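Long-range contacts in ribonucleoside triphosphate reductase (Lactobacillus leichmannii, PDB 1L1L), which catalyses the adenosylcobalamin-dependent reduction of ribonucleoside triphosphates to deoxyribonucleoside triphosphates, as an allosterically regulated class II ribonucleotide reductase: residues K53-G58 against W102-D107; V122-Q127 against S173-V178; S255-Y260 against S272-L277; V356-S361 against I378-L383; L584-A589 against G707-V712. All coordinates share one frame; numbering follows the deposited sequence.

Interaction 1: residues K53-G58 against W102-D107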
# COMPACT_ATOMS: atom_id res chain seq x y z
N LYS A 53 11.41 -14.88 12.73
CA LYS A 53 12.03 -14.63 14.03
C LYS A 53 12.33 -13.15 14.25
O LYS A 53 11.97 -12.58 15.28
CB LYS A 53 13.32 -15.45 14.18
CG LYS A 53 14.19 -15.09 15.39
CD LYS A 53 15.30 -16.12 15.60
CE LYS A 53 16.47 -15.58 16.43
NZ LYS A 53 16.08 -15.09 17.79
N ARG A 54 12.97 -12.52 13.27
CA ARG A 54 13.28 -11.10 13.42
C ARG A 54 12.03 -10.23 13.31
O ARG A 54 11.98 -9.16 13.90
CB ARG A 54 14.32 -10.67 12.39
CG ARG A 54 13.87 -10.72 10.95
CD ARG A 54 14.80 -9.87 10.09
NE ARG A 54 14.56 -10.09 8.67
CZ ARG A 54 13.49 -9.68 8.01
NH1 ARG A 54 12.54 -8.99 8.63
NH2 ARG A 54 13.38 -9.96 6.72
N VAL A 55 11.02 -10.68 12.57
CA VAL A 55 9.80 -9.89 12.46
C VAL A 55 9.06 -9.85 13.79
O VAL A 55 8.62 -8.79 14.25
CB VAL A 55 8.85 -10.46 11.39
CG1 VAL A 55 7.54 -9.69 11.42
CG2 VAL A 55 9.50 -10.36 10.02
N VAL A 56 8.92 -11.03 14.39
CA VAL A 56 8.24 -11.18 15.68
C VAL A 56 8.98 -10.44 16.78
O VAL A 56 8.37 -9.72 17.57
CB VAL A 56 8.12 -12.67 16.06
CG1 VAL A 56 7.60 -12.80 17.50
CG2 VAL A 56 7.19 -13.36 15.10
N GLU A 57 10.29 -10.65 16.86
CA GLU A 57 11.11 -10.00 17.87
C GLU A 57 11.09 -8.49 17.69
O GLU A 57 11.06 -7.73 18.66
CB GLU A 57 12.56 -10.50 17.81
CG GLU A 57 12.82 -11.72 18.69
CD GLU A 57 14.18 -12.35 18.47
OE1 GLU A 57 15.18 -11.62 18.30
OE2 GLU A 57 14.25 -13.60 18.48
N GLY A 58 11.12 -8.06 16.44
CA GLY A 58 11.09 -6.64 16.16
C GLY A 58 9.82 -5.98 16.65
O GLY A 58 9.86 -4.85 17.13
N TRP A 102 9.62 -7.48 5.46
CA TRP A 102 10.90 -7.09 4.90
C TRP A 102 11.80 -6.27 5.82
O TRP A 102 13.02 -6.38 5.73
CB TRP A 102 10.67 -6.31 3.59
CG TRP A 102 11.93 -5.76 2.96
CD1 TRP A 102 12.32 -4.45 2.94
CD2 TRP A 102 12.95 -6.50 2.28
NE1 TRP A 102 13.53 -4.33 2.28
CE2 TRP A 102 13.93 -5.57 1.87
CE3 TRP A 102 13.13 -7.86 1.98
CZ2 TRP A 102 15.08 -5.96 1.17
CZ3 TRP A 102 14.28 -8.25 1.29
CH2 TRP A 102 15.24 -7.30 0.89
N ILE A 103 11.22 -5.47 6.71
CA ILE A 103 12.03 -4.59 7.55
C ILE A 103 11.89 -4.73 9.07
O ILE A 103 12.69 -4.17 9.82
CB ILE A 103 11.78 -3.11 7.15
CG1 ILE A 103 13.07 -2.31 7.26
CG2 ILE A 103 10.68 -2.50 8.02
CD1 ILE A 103 14.06 -2.61 6.17
N SER A 104 10.88 -5.45 9.53
CA SER A 104 10.66 -5.62 10.97
C SER A 104 11.85 -6.34 11.61
O SER A 104 12.24 -7.43 11.17
CB SER A 104 9.37 -6.42 11.20
OG SER A 104 9.01 -6.46 12.57
N GLY A 105 12.43 -5.72 12.64
CA GLY A 105 13.55 -6.31 13.35
C GLY A 105 14.91 -6.13 12.71
O GLY A 105 15.88 -6.77 13.11
N THR A 106 15.00 -5.24 11.71
CA THR A 106 16.26 -4.99 11.02
C THR A 106 16.97 -3.76 11.56
O THR A 106 16.37 -2.94 12.26
CB THR A 106 16.05 -4.79 9.51
OG1 THR A 106 15.22 -3.64 9.30
CG2 THR A 106 15.39 -6.00 8.90
N ASP A 107 18.24 -3.62 11.21
CA ASP A 107 19.02 -2.47 11.66
C ASP A 107 18.48 -1.20 10.99
O ASP A 107 18.47 -0.13 11.60
CB ASP A 107 20.50 -2.67 11.32
CG ASP A 107 21.12 -3.82 12.10
OD1 ASP A 107 21.22 -3.72 13.35
OD2 ASP A 107 21.52 -4.84 11.47
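The hydroxyl of Ser-104 donates to the carbonyl oxygen of Val-55, OG to O 2.9 Å; it lies in the plane of that carbonyl, on one of its oxygen's lone pairs, and pins a loop to the helix flank. OG is swung anti to the backbone N (chi1 -172°), which carries it up to the helix while CB of Ser-104 rests 3.8 Å from CG1 of Val-55. A second bond runs the other way: NH1 of Arg-54 reaches O of Ser-104 at 3.0 Å, with that oxygen at the edge of the guanidinium and nearly in its plane. CG2 of Thr-106 lies over one face of the same group, and outside the contact NE of Arg-54 forms a salt bridge with Glu-46. Between these side-chain links the CA atoms of Gly-58 and Gly-105 are 3.7 Å apart, and CA of Gly-105 makes a CH...O contact of 3.3 Å with O of Arg-54, an approach that leaves no room for a side chain at either glycine. Gly-105, third residue of a type II turn from Ile-103 to Thr-106, is left-handed. Thr-106 OG1 bonds back to Ile-103 O at 2.6 Å and, as N-cap, accepts from Gln-109 N, so helix 98-103 passes into helix 107-110 through a glycine-bearing type II turn laid against helix 48-60.

Interaction 2: residues V122-Q127 against S173-V178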
# COMPACT_ATOMS: atom_id res chain seq x y z
N VAL A 122 -2.34 12.88 3.26
CA VAL A 122 -1.95 14.25 3.58
C VAL A 122 -2.76 15.22 2.72
O VAL A 122 -2.98 14.95 1.54
CB VAL A 122 -0.43 14.49 3.36
CG1 VAL A 122 -0.07 14.31 1.90
CG2 VAL A 122 -0.05 15.89 3.83
N ALA A 123 -3.22 16.31 3.32
CA ALA A 123 -4.00 17.33 2.62
C ALA A 123 -3.04 18.32 1.94
O ALA A 123 -2.09 18.80 2.57
CB ALA A 123 -4.91 18.08 3.61
N ILE A 124 -3.27 18.61 0.66
CA ILE A 124 -2.40 19.53 -0.06
C ILE A 124 -2.83 20.98 0.18
O ILE A 124 -3.49 21.59 -0.67
CB ILE A 124 -2.39 19.26 -1.59
CG1 ILE A 124 -2.05 17.80 -1.87
CG2 ILE A 124 -1.35 20.14 -2.27
CD1 ILE A 124 -0.75 17.35 -1.23
N ARG A 125 -2.47 21.49 1.35
CA ARG A 125 -2.74 22.87 1.74
C ARG A 125 -1.54 23.34 2.54
O ARG A 125 -0.90 22.55 3.24
CB ARG A 125 -3.99 22.95 2.61
CG ARG A 125 -3.91 22.13 3.89
CD ARG A 125 -5.04 22.52 4.85
NE ARG A 125 -5.20 21.59 5.96
CZ ARG A 125 -5.99 20.51 5.93
NH1 ARG A 125 -6.70 20.24 4.84
NH2 ARG A 125 -6.08 19.72 6.99
N PRO A 126 -1.21 24.64 2.45
CA PRO A 126 -0.06 25.14 3.21
C PRO A 126 -0.18 24.71 4.68
O PRO A 126 -1.25 24.79 5.27
CB PRO A 126 -0.14 26.65 3.02
CG PRO A 126 -0.70 26.75 1.62
CD PRO A 126 -1.81 25.72 1.64
N GLN A 127 0.92 24.24 5.25
CA GLN A 127 0.92 23.80 6.64
C GLN A 127 2.28 24.06 7.27
O GLN A 127 3.27 24.29 6.57
CB GLN A 127 0.66 22.29 6.73
CG GLN A 127 -0.70 21.83 6.26
CD GLN A 127 -0.84 20.32 6.31
OE1 GLN A 127 -0.62 19.70 7.35
NE2 GLN A 127 -1.23 19.72 5.19
N SER A 173 -7.60 26.22 -2.78
CA SER A 173 -7.90 27.64 -2.60
C SER A 173 -7.07 28.24 -1.47
O SER A 173 -6.90 29.45 -1.39
CB SER A 173 -9.40 27.86 -2.32
OG SER A 173 -9.74 27.50 -0.98
N GLN A 174 -6.54 27.37 -0.61
CA GLN A 174 -5.73 27.83 0.52
C GLN A 174 -4.31 28.16 0.10
O GLN A 174 -3.56 28.77 0.86
CB GLN A 174 -5.71 26.77 1.62
CG GLN A 174 -7.05 26.53 2.28
CD GLN A 174 -6.93 25.63 3.50
OE1 GLN A 174 -6.19 25.93 4.43
NE2 GLN A 174 -7.66 24.52 3.48
N ILE A 175 -3.94 27.75 -1.11
CA ILE A 175 -2.60 28.02 -1.62
C ILE A 175 -2.56 29.42 -2.24
O ILE A 175 -3.34 29.72 -3.15
CB ILE A 175 -2.20 26.99 -2.69
CG1 ILE A 175 -2.22 25.57 -2.09
CG2 ILE A 175 -0.81 27.32 -3.24
CD1 ILE A 175 -1.80 24.50 -3.07
N PRO A 176 -1.66 30.28 -1.76
CA PRO A 176 -1.48 31.66 -2.22
C PRO A 176 -1.07 31.81 -3.68
O PRO A 176 -0.68 30.85 -4.34
CB PRO A 176 -0.41 32.21 -1.27
CG PRO A 176 0.41 30.99 -0.96
CD PRO A 176 -0.66 29.94 -0.73
N ARG A 177 -1.17 33.04 -4.20
CA ARG A 177 -0.80 33.29 -5.58
C ARG A 177 0.69 33.04 -5.78
O ARG A 177 1.50 33.34 -4.90
CB ARG A 177 -1.14 34.73 -5.97
CG ARG A 177 -0.74 35.77 -4.93
CD ARG A 177 -0.88 37.19 -5.47
NE ARG A 177 -0.74 38.20 -4.42
CZ ARG A 177 -0.67 39.52 -4.64
NH1 ARG A 177 -0.73 39.99 -5.88
NH2 ARG A 177 -0.56 40.36 -3.62
N VAL A 178 1.06 32.49 -6.93
CA VAL A 178 2.47 32.24 -7.23
C VAL A 178 3.11 33.61 -7.47
O VAL A 178 3.03 34.16 -8.56
CB VAL A 178 2.63 31.37 -8.50
CG1 VAL A 178 4.10 31.09 -8.76
CG2 VAL A 178 1.86 30.06 -8.35
O HOH W 1 -3.57 26.22 4.93
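Two torsions align Arg-125 and Gln-174. The arginine's CG lies between its backbone N and carbonyl carbon (chi1 59°), with an extended chain beyond, whereas CG of Gln-174 stands anti to the carbonyl carbon (chi1 -66°). The two side chains therefore run side by side in the same direction, and their guanidinium and amide planes end only 6° apart. What touches, however, is the aliphatic part of the arginine: its CD lies 3.6 Å from both OE1 and NE2 of Gln-174. The charged end continues past the amide to Asn-171 and to a salt bridge with Glu-403, while NE2 of Gln-174 bonds to O of Ser-170.

Pro-126 supplies the apolar half of the contact. Its ring crosses the side chain of Ile-175 at about a right angle, CD to CG1 3.8 Å, and slides past the ring of Pro-176 in the opposite direction, with CG of Pro-126 4.0 Å from CD of Pro-176. CG and CD of Pro-126 both rest against the backbone, each 3.6 Å from O of Gln-174. Just before it, Ile-124 centres an inverse gamma turn at the end of strand 119-123, where the chain leaves the sheet.

One water ties the outer side together, donating to O of Pro-126 and to OE1 of Gln-174, each at 2.7 Å. Beneath, the carbonyl oxygen of Ile-124 is buried without a partner, facing CD1 of Ile-175 at 4.1 Å. Direct contact here is thus van der Waals packing of prolines, isoleucine, methylenes and the Gln-174 amide, with polar linkage left to the water, probably at some cost for one buried carbonyl.

Interaction 3: residues S255-Y260 against S272-L277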
# COMPACT_ATOMS: atom_id res chain seq x y z
N SER A 255 26.06 17.90 -6.84
CA SER A 255 27.33 17.25 -7.17
C SER A 255 27.65 16.11 -6.21
O SER A 255 28.41 15.20 -6.55
CB SER A 255 28.47 18.28 -7.16
OG SER A 255 28.27 19.29 -8.14
N ASP A 256 27.07 16.16 -5.01
CA ASP A 256 27.32 15.13 -4.00
C ASP A 256 26.37 13.96 -4.04
O ASP A 256 26.60 12.94 -3.39
CB ASP A 256 27.28 15.75 -2.60
CG ASP A 256 28.46 16.65 -2.33
OD1 ASP A 256 29.56 16.32 -2.81
OD2 ASP A 256 28.29 17.68 -1.63
N ILE A 257 25.28 14.08 -4.79
CA ILE A 257 24.33 12.99 -4.87
C ILE A 257 25.00 11.74 -5.44
O ILE A 257 25.67 11.80 -6.47
CB ILE A 257 23.12 13.36 -5.75
CG1 ILE A 257 22.49 14.65 -5.25
CG2 ILE A 257 22.10 12.23 -5.73
CD1 ILE A 257 22.14 14.63 -3.78
N ARG A 258 24.83 10.62 -4.75
CA ARG A 258 25.44 9.35 -5.17
C ARG A 258 24.90 8.89 -6.52
O ARG A 258 23.72 9.05 -6.82
CB ARG A 258 25.18 8.26 -4.13
CG ARG A 258 23.76 7.74 -4.11
CD ARG A 258 23.49 6.89 -2.88
NE ARG A 258 23.73 7.65 -1.66
CZ ARG A 258 23.37 7.26 -0.44
NH1 ARG A 258 22.74 6.10 -0.28
NH2 ARG A 258 23.64 8.02 0.61
N PRO A 259 25.77 8.29 -7.34
CA PRO A 259 25.42 7.79 -8.67
C PRO A 259 24.44 6.62 -8.69
O PRO A 259 24.12 6.03 -7.66
CB PRO A 259 26.77 7.42 -9.26
CG PRO A 259 27.52 6.93 -8.05
CD PRO A 259 27.18 8.00 -7.03
N TYR A 260 23.99 6.29 -9.89
CA TYR A 260 23.05 5.20 -10.10
C TYR A 260 23.67 3.85 -9.76
O TYR A 260 24.81 3.56 -10.13
CB TYR A 260 22.58 5.23 -11.56
CG TYR A 260 21.86 3.99 -12.03
CD1 TYR A 260 22.57 2.86 -12.44
CD2 TYR A 260 20.47 3.95 -12.09
CE1 TYR A 260 21.92 1.73 -12.91
CE2 TYR A 260 19.80 2.82 -12.55
CZ TYR A 260 20.54 1.71 -12.96
OH TYR A 260 19.89 0.59 -13.43
N SER A 272 19.27 5.71 -7.74
CA SER A 272 18.88 6.04 -9.11
C SER A 272 19.79 7.09 -9.73
O SER A 272 19.80 7.28 -10.96
CB SER A 272 17.45 6.57 -9.11
OG SER A 272 17.38 7.74 -8.32
N GLY A 273 20.56 7.77 -8.89
CA GLY A 273 21.42 8.83 -9.40
C GLY A 273 20.60 10.10 -9.26
O GLY A 273 19.41 10.02 -8.96
N PRO A 274 21.18 11.28 -9.47
CA PRO A 274 20.43 12.53 -9.34
C PRO A 274 19.57 12.88 -10.55
O PRO A 274 18.75 13.79 -10.49
CB PRO A 274 21.53 13.55 -9.12
CG PRO A 274 22.59 13.05 -10.08
CD PRO A 274 22.58 11.55 -9.84
N MET A 275 19.75 12.15 -11.65
CA MET A 275 19.02 12.42 -12.87
C MET A 275 17.51 12.58 -12.67
O MET A 275 16.94 13.59 -13.07
CB MET A 275 19.31 11.34 -13.92
CG MET A 275 20.75 11.32 -14.42
SD MET A 275 21.95 10.63 -13.22
CE MET A 275 21.58 8.91 -13.38
N PRO A 276 16.85 11.59 -12.05
CA PRO A 276 15.40 11.75 -11.85
C PRO A 276 15.05 12.98 -11.01
O PRO A 276 13.99 13.60 -11.21
CB PRO A 276 14.99 10.44 -11.17
CG PRO A 276 16.26 9.99 -10.49
CD PRO A 276 17.30 10.30 -11.53
N LEU A 277 15.94 13.35 -10.08
CA LEU A 277 15.71 14.52 -9.24
C LEU A 277 15.81 15.81 -10.06
O LEU A 277 15.07 16.76 -9.83
CB LEU A 277 16.73 14.57 -8.10
CG LEU A 277 16.63 15.81 -7.19
CD1 LEU A 277 15.27 15.84 -6.52
CD2 LEU A 277 17.75 15.79 -6.15
O HOH W 2 21.21 8.93 -6.02
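Ile-257 meets Pro-274 through the branch that its torsions bring forward: CG2 stands anti to the backbone N and lies 3.7 Å from CB of Pro-274, and the two side chains slide past each other in opposite directions. The far end of the isoleucine leads away from this contact; the side chain also touches Trp-227 of helix 224-236. With CG of Tyr-260 anti to the backbone N (chi1 167°), the ring presents its edge to O of Ser-272, which lies close to the ring plane, 3.5 Å from CB and 3.6 Å from CD2 of Tyr-260. Met-275 is curled, its second and third torsions both near +75°, and this fold returns CE to within 4.2 Å of CB of Tyr-260, alongside the glycine.

At the centre, CA of Gly-273 makes a CH...O contact of 3.5 Å with O of Arg-258, and its backbone angles disfavour any side chain. The same arginine oxygen accepts from a water at 2.6 Å, which takes a weak bond from N of Gly-273. The side chain of Arg-258 sets off away from the helix start, and its NE forms a salt bridge with Asp-222. Pro-274 and Pro-276 lie near the beginning of helix 275-289, where residues lacking an amide hydrogen are readily tolerated. A proline-containing loop, following strand 249-253, here packs on a helix start within the insertion domain of B12-dependent ribonucleotide reductases.

Interaction 4: residues V356-S361 against I378-L383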
# COMPACT_ATOMS: atom_id res chain seq x y z
N VAL A 356 -17.33 12.51 -2.39
CA VAL A 356 -18.77 12.68 -2.49
C VAL A 356 -19.40 12.49 -1.12
O VAL A 356 -18.70 12.27 -0.14
CB VAL A 356 -19.41 11.63 -3.45
CG1 VAL A 356 -18.80 11.73 -4.82
CG2 VAL A 356 -19.25 10.22 -2.87
N ASP A 357 -20.72 12.62 -1.06
CA ASP A 357 -21.47 12.40 0.17
C ASP A 357 -22.71 11.63 -0.26
O ASP A 357 -22.96 11.50 -1.46
CB ASP A 357 -21.85 13.71 0.86
CG ASP A 357 -22.64 14.64 -0.04
OD1 ASP A 357 -23.53 14.15 -0.77
OD2 ASP A 357 -22.38 15.86 -0.01
N SER A 358 -23.48 11.13 0.70
CA SER A 358 -24.67 10.35 0.38
C SER A 358 -25.73 11.13 -0.38
O SER A 358 -26.54 10.55 -1.09
CB SER A 358 -25.27 9.77 1.67
OG SER A 358 -24.33 8.91 2.30
N ALA A 359 -25.71 12.45 -0.22
CA ALA A 359 -26.67 13.32 -0.91
C ALA A 359 -26.34 13.43 -2.39
O ALA A 359 -27.20 13.75 -3.21
CB ALA A 359 -26.66 14.69 -0.27
N PHE A 360 -25.08 13.15 -2.74
CA PHE A 360 -24.61 13.22 -4.12
C PHE A 360 -25.29 12.18 -5.02
O PHE A 360 -25.52 11.04 -4.61
CB PHE A 360 -23.09 13.00 -4.16
CG PHE A 360 -22.50 13.11 -5.52
CD1 PHE A 360 -22.41 14.34 -6.16
CD2 PHE A 360 -22.00 11.98 -6.17
CE1 PHE A 360 -21.82 14.45 -7.43
CE2 PHE A 360 -21.42 12.07 -7.43
CZ PHE A 360 -21.33 13.32 -8.07
N SER A 361 -25.61 12.58 -6.24
CA SER A 361 -26.25 11.67 -7.18
C SER A 361 -25.76 11.88 -8.62
O SER A 361 -26.25 11.22 -9.55
CB SER A 361 -27.77 11.84 -7.12
OG SER A 361 -28.15 13.17 -7.47
N ILE A 378 -14.18 6.67 -6.15
CA ILE A 378 -15.00 7.49 -5.29
C ILE A 378 -14.69 7.29 -3.81
O ILE A 378 -14.38 6.18 -3.37
CB ILE A 378 -16.49 7.17 -5.51
CG1 ILE A 378 -16.87 7.49 -6.96
CG2 ILE A 378 -17.33 7.94 -4.54
CD1 ILE A 378 -18.28 7.07 -7.29
N VAL A 379 -14.77 8.37 -3.05
CA VAL A 379 -14.55 8.31 -1.61
C VAL A 379 -15.65 9.11 -0.93
O VAL A 379 -15.78 10.32 -1.16
CB VAL A 379 -13.18 8.90 -1.22
CG1 VAL A 379 -13.03 8.91 0.28
CG2 VAL A 379 -12.08 8.09 -1.86
N ASN A 380 -16.46 8.44 -0.12
CA ASN A 380 -17.54 9.11 0.59
C ASN A 380 -17.04 9.54 1.96
O ASN A 380 -17.05 8.75 2.92
CB ASN A 380 -18.75 8.18 0.73
CG ASN A 380 -19.98 8.90 1.24
OD1 ASN A 380 -19.90 9.72 2.15
ND2 ASN A 380 -21.13 8.60 0.65
N LEU A 381 -16.59 10.79 2.05
CA LEU A 381 -16.06 11.33 3.30
C LEU A 381 -17.15 11.44 4.38
O LEU A 381 -16.88 11.31 5.57
CB LEU A 381 -15.43 12.71 3.04
CG LEU A 381 -14.18 12.69 2.16
CD1 LEU A 381 -13.74 14.11 1.80
CD2 LEU A 381 -13.06 11.96 2.90
N ASP A 382 -18.38 11.66 3.92
CA ASP A 382 -19.55 11.77 4.78
C ASP A 382 -19.70 10.50 5.62
O ASP A 382 -19.66 10.54 6.85
CB ASP A 382 -20.80 11.96 3.89
CG ASP A 382 -22.06 12.19 4.69
OD1 ASP A 382 -23.16 12.14 4.09
OD2 ASP A 382 -21.96 12.43 5.91
N LEU A 383 -19.87 9.37 4.94
CA LEU A 383 -20.02 8.08 5.61
C LEU A 383 -18.77 7.69 6.40
O LEU A 383 -18.86 7.06 7.45
CB LEU A 383 -20.31 6.98 4.60
CG LEU A 383 -21.66 6.96 3.88
CD1 LEU A 383 -21.67 5.82 2.88
CD2 LEU A 383 -22.79 6.81 4.89
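Val-356 and the strand beside it are joined first by backbone bonds: Val-356 N donates to O of Val-379 at 3.0 Å and 162°, and Leu-381 N returns a long, weak bond to O of Val-356. CA of Asn-380 adds a CH...O contact of 3.4 Å to the same oxygen. Val-356 and Asn-380 form a parallel bridge with their side chains on one face of the sheet.

Apolar packing comes next. CG2 of Val-356 and CG2 of Ile-378 are pressed to 3.4 Å, tighter than ordinary van der Waals contact, where the two side chains cross at about a right angle; Tyr-363 of helix 363-373 touches both. That helix links strand 350-356 to its parallel neighbour 377-380, making a beta-alpha-beta crossover of the kind from which the enzyme's ten-stranded alpha-beta barrel is assembled.

Polar side chains gather at the end of the strand. Asn-380 is the N-cap of helix 381-386: OD1 accepts from Leu-383 N at 2.8 Å, with the donor above the carbonyl plane rather than on a lone pair. Its CG is anti to the backbone N (chi1 -170°), which brings ND2 to 3.6 Å from OG of Ser-358. That hydroxyl bonds to O of Arg-669 and rests 3.7 Å from CG of Leu-383. CB of Asp-357 lies 3.7 Å from CB of Asp-382, while the like-charged carboxylates diverge.

Interaction 5: residues L584-A589 against G707-V712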
# COMPACT_ATOMS: atom_id res chain seq x y z
N LEU A 584 15.97 -20.37 -10.64
CA LEU A 584 15.62 -21.12 -11.85
C LEU A 584 16.17 -22.53 -11.95
O LEU A 584 15.45 -23.45 -12.33
CB LEU A 584 16.00 -20.34 -13.10
CG LEU A 584 15.11 -19.13 -13.43
CD1 LEU A 584 15.58 -18.49 -14.75
CD2 LEU A 584 13.66 -19.59 -13.55
N PRO A 585 17.46 -22.73 -11.63
CA PRO A 585 17.95 -24.11 -11.75
C PRO A 585 17.19 -25.05 -10.84
O PRO A 585 16.91 -26.18 -11.21
CB PRO A 585 19.44 -24.00 -11.43
CG PRO A 585 19.59 -22.69 -10.72
CD PRO A 585 18.56 -21.79 -11.33
N ALA A 586 16.83 -24.58 -9.64
CA ALA A 586 16.08 -25.41 -8.71
C ALA A 586 14.68 -25.70 -9.23
O ALA A 586 14.18 -26.82 -9.11
CB ALA A 586 16.02 -24.73 -7.34
N LEU A 587 14.02 -24.69 -9.82
CA LEU A 587 12.68 -24.89 -10.34
C LEU A 587 12.72 -25.85 -11.53
O LEU A 587 11.87 -26.73 -11.65
CB LEU A 587 12.06 -23.54 -10.76
CG LEU A 587 11.64 -22.62 -9.59
CD1 LEU A 587 11.46 -21.19 -10.11
CD2 LEU A 587 10.36 -23.13 -8.94
N LYS A 588 13.70 -25.69 -12.40
CA LYS A 588 13.83 -26.58 -13.55
C LYS A 588 14.07 -28.02 -13.07
O LYS A 588 13.49 -28.97 -13.60
CB LYS A 588 14.97 -26.11 -14.46
CG LYS A 588 14.68 -24.75 -15.12
CD LYS A 588 15.62 -24.42 -16.26
CE LYS A 588 15.15 -23.15 -16.99
NZ LYS A 588 16.02 -22.78 -18.15
N ALA A 589 14.91 -28.16 -12.05
CA ALA A 589 15.22 -29.48 -11.50
C ALA A 589 13.99 -30.16 -10.87
O ALA A 589 13.94 -31.38 -10.75
CB ALA A 589 16.34 -29.36 -10.47
N GLY A 707 9.30 -32.50 -7.41
CA GLY A 707 10.44 -32.04 -6.64
C GLY A 707 10.05 -30.92 -5.70
O GLY A 707 9.17 -30.12 -6.03
N ASN A 708 10.68 -30.87 -4.53
CA ASN A 708 10.40 -29.84 -3.52
C ASN A 708 11.41 -28.71 -3.71
O ASN A 708 12.55 -28.78 -3.25
CB ASN A 708 10.52 -30.43 -2.12
CG ASN A 708 10.24 -29.41 -1.03
OD1 ASN A 708 10.93 -28.40 -0.92
ND2 ASN A 708 9.23 -29.68 -0.22
N VAL A 709 10.99 -27.66 -4.40
CA VAL A 709 11.87 -26.55 -4.69
C VAL A 709 12.64 -26.00 -3.50
O VAL A 709 13.83 -25.71 -3.62
CB VAL A 709 11.11 -25.40 -5.38
CG1 VAL A 709 10.08 -24.79 -4.43
CG2 VAL A 709 12.10 -24.37 -5.88
N GLU A 710 12.00 -25.86 -2.35
CA GLU A 710 12.70 -25.34 -1.18
C GLU A 710 13.92 -26.20 -0.83
O GLU A 710 15.00 -25.67 -0.60
CB GLU A 710 11.77 -25.27 0.04
CG GLU A 710 12.49 -24.73 1.28
CD GLU A 710 11.59 -24.53 2.49
OE1 GLU A 710 12.11 -24.07 3.53
OE2 GLU A 710 10.37 -24.81 2.42
N GLU A 711 13.73 -27.51 -0.79
CA GLU A 711 14.80 -28.45 -0.47
C GLU A 711 15.86 -28.54 -1.56
O GLU A 711 17.06 -28.59 -1.28
CB GLU A 711 14.22 -29.85 -0.23
CG GLU A 711 13.44 -29.99 1.06
CD GLU A 711 12.73 -31.33 1.16
OE1 GLU A 711 13.34 -32.37 0.81
OE2 GLU A 711 11.56 -31.35 1.61
N VAL A 712 15.42 -28.56 -2.81
CA VAL A 712 16.36 -28.64 -3.91
C VAL A 712 17.23 -27.39 -3.95
O VAL A 712 18.43 -27.47 -4.22
CB VAL A 712 15.62 -28.82 -5.25
CG1 VAL A 712 16.59 -28.75 -6.41
CG2 VAL A 712 14.88 -30.16 -5.24
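Val-712 drives a methyl between two alanines that stand one turn apart on the facing helix. Its CG1, anti to the backbone N (chi1 174°), rests 4.1 Å from CB of Ala-589, 4.1 Å from CA of Ala-586 and 4.2 Å from CB of Ala-586, so the bump fits the shallow place left by the two small residues. Val-709, one turn earlier, presents CG2 to the next position along. This methyl lies 4.2 Å from CB of Ala-586 and closer, 3.7 Å, to CD2 of Leu-587, whose side chain runs alongside the valine in the same direction. Ala-586 thus sits between the two valine bumps.

Leu-587 starts out away from helix 709-719, yet its end swings back to form one wall for Val-709; the same side chain also touches Phe-577 and Phe-608. Those phenylalanines belong to strands 570-578 and 603-611, so helix 583-589 rests on an antiparallel sheet, and helix 709-719, close to the end of the modelled chain, packs against it as a further layer. Helix 709-719 is preceded by Asn-708, an N-cap whose OD1 accepts from Glu-711 N at 2.9 Å.

Beside the valines, Cys-590 touches both Val-709 and Val-712, and Trp-28 of helix 27-32 lies against Val-709.

How the interactions relate
The five contacts follow one another along the chain and none touches another. Interactions 2 and 4 belong to the same sheet of the barrel: one lies where strand 119-123 ends, the other where strands 350-356 and 377-380 run side by side, with centres 23 Å apart and nearest atoms about 10 Å. Strand 119-123 carries Cys-119, disulfide-bonded to Cys-419, probably the redox pair of the active site, and interaction 2 adjoins that strand. Interaction 3, in the insertion domain, has its centre 29 Å from that of interaction 2. Interaction 1, a turn on a helix, and interaction 5, a helix pair, have nearest atoms about 13 Å apart; both lie across the chain's centre from interaction 4.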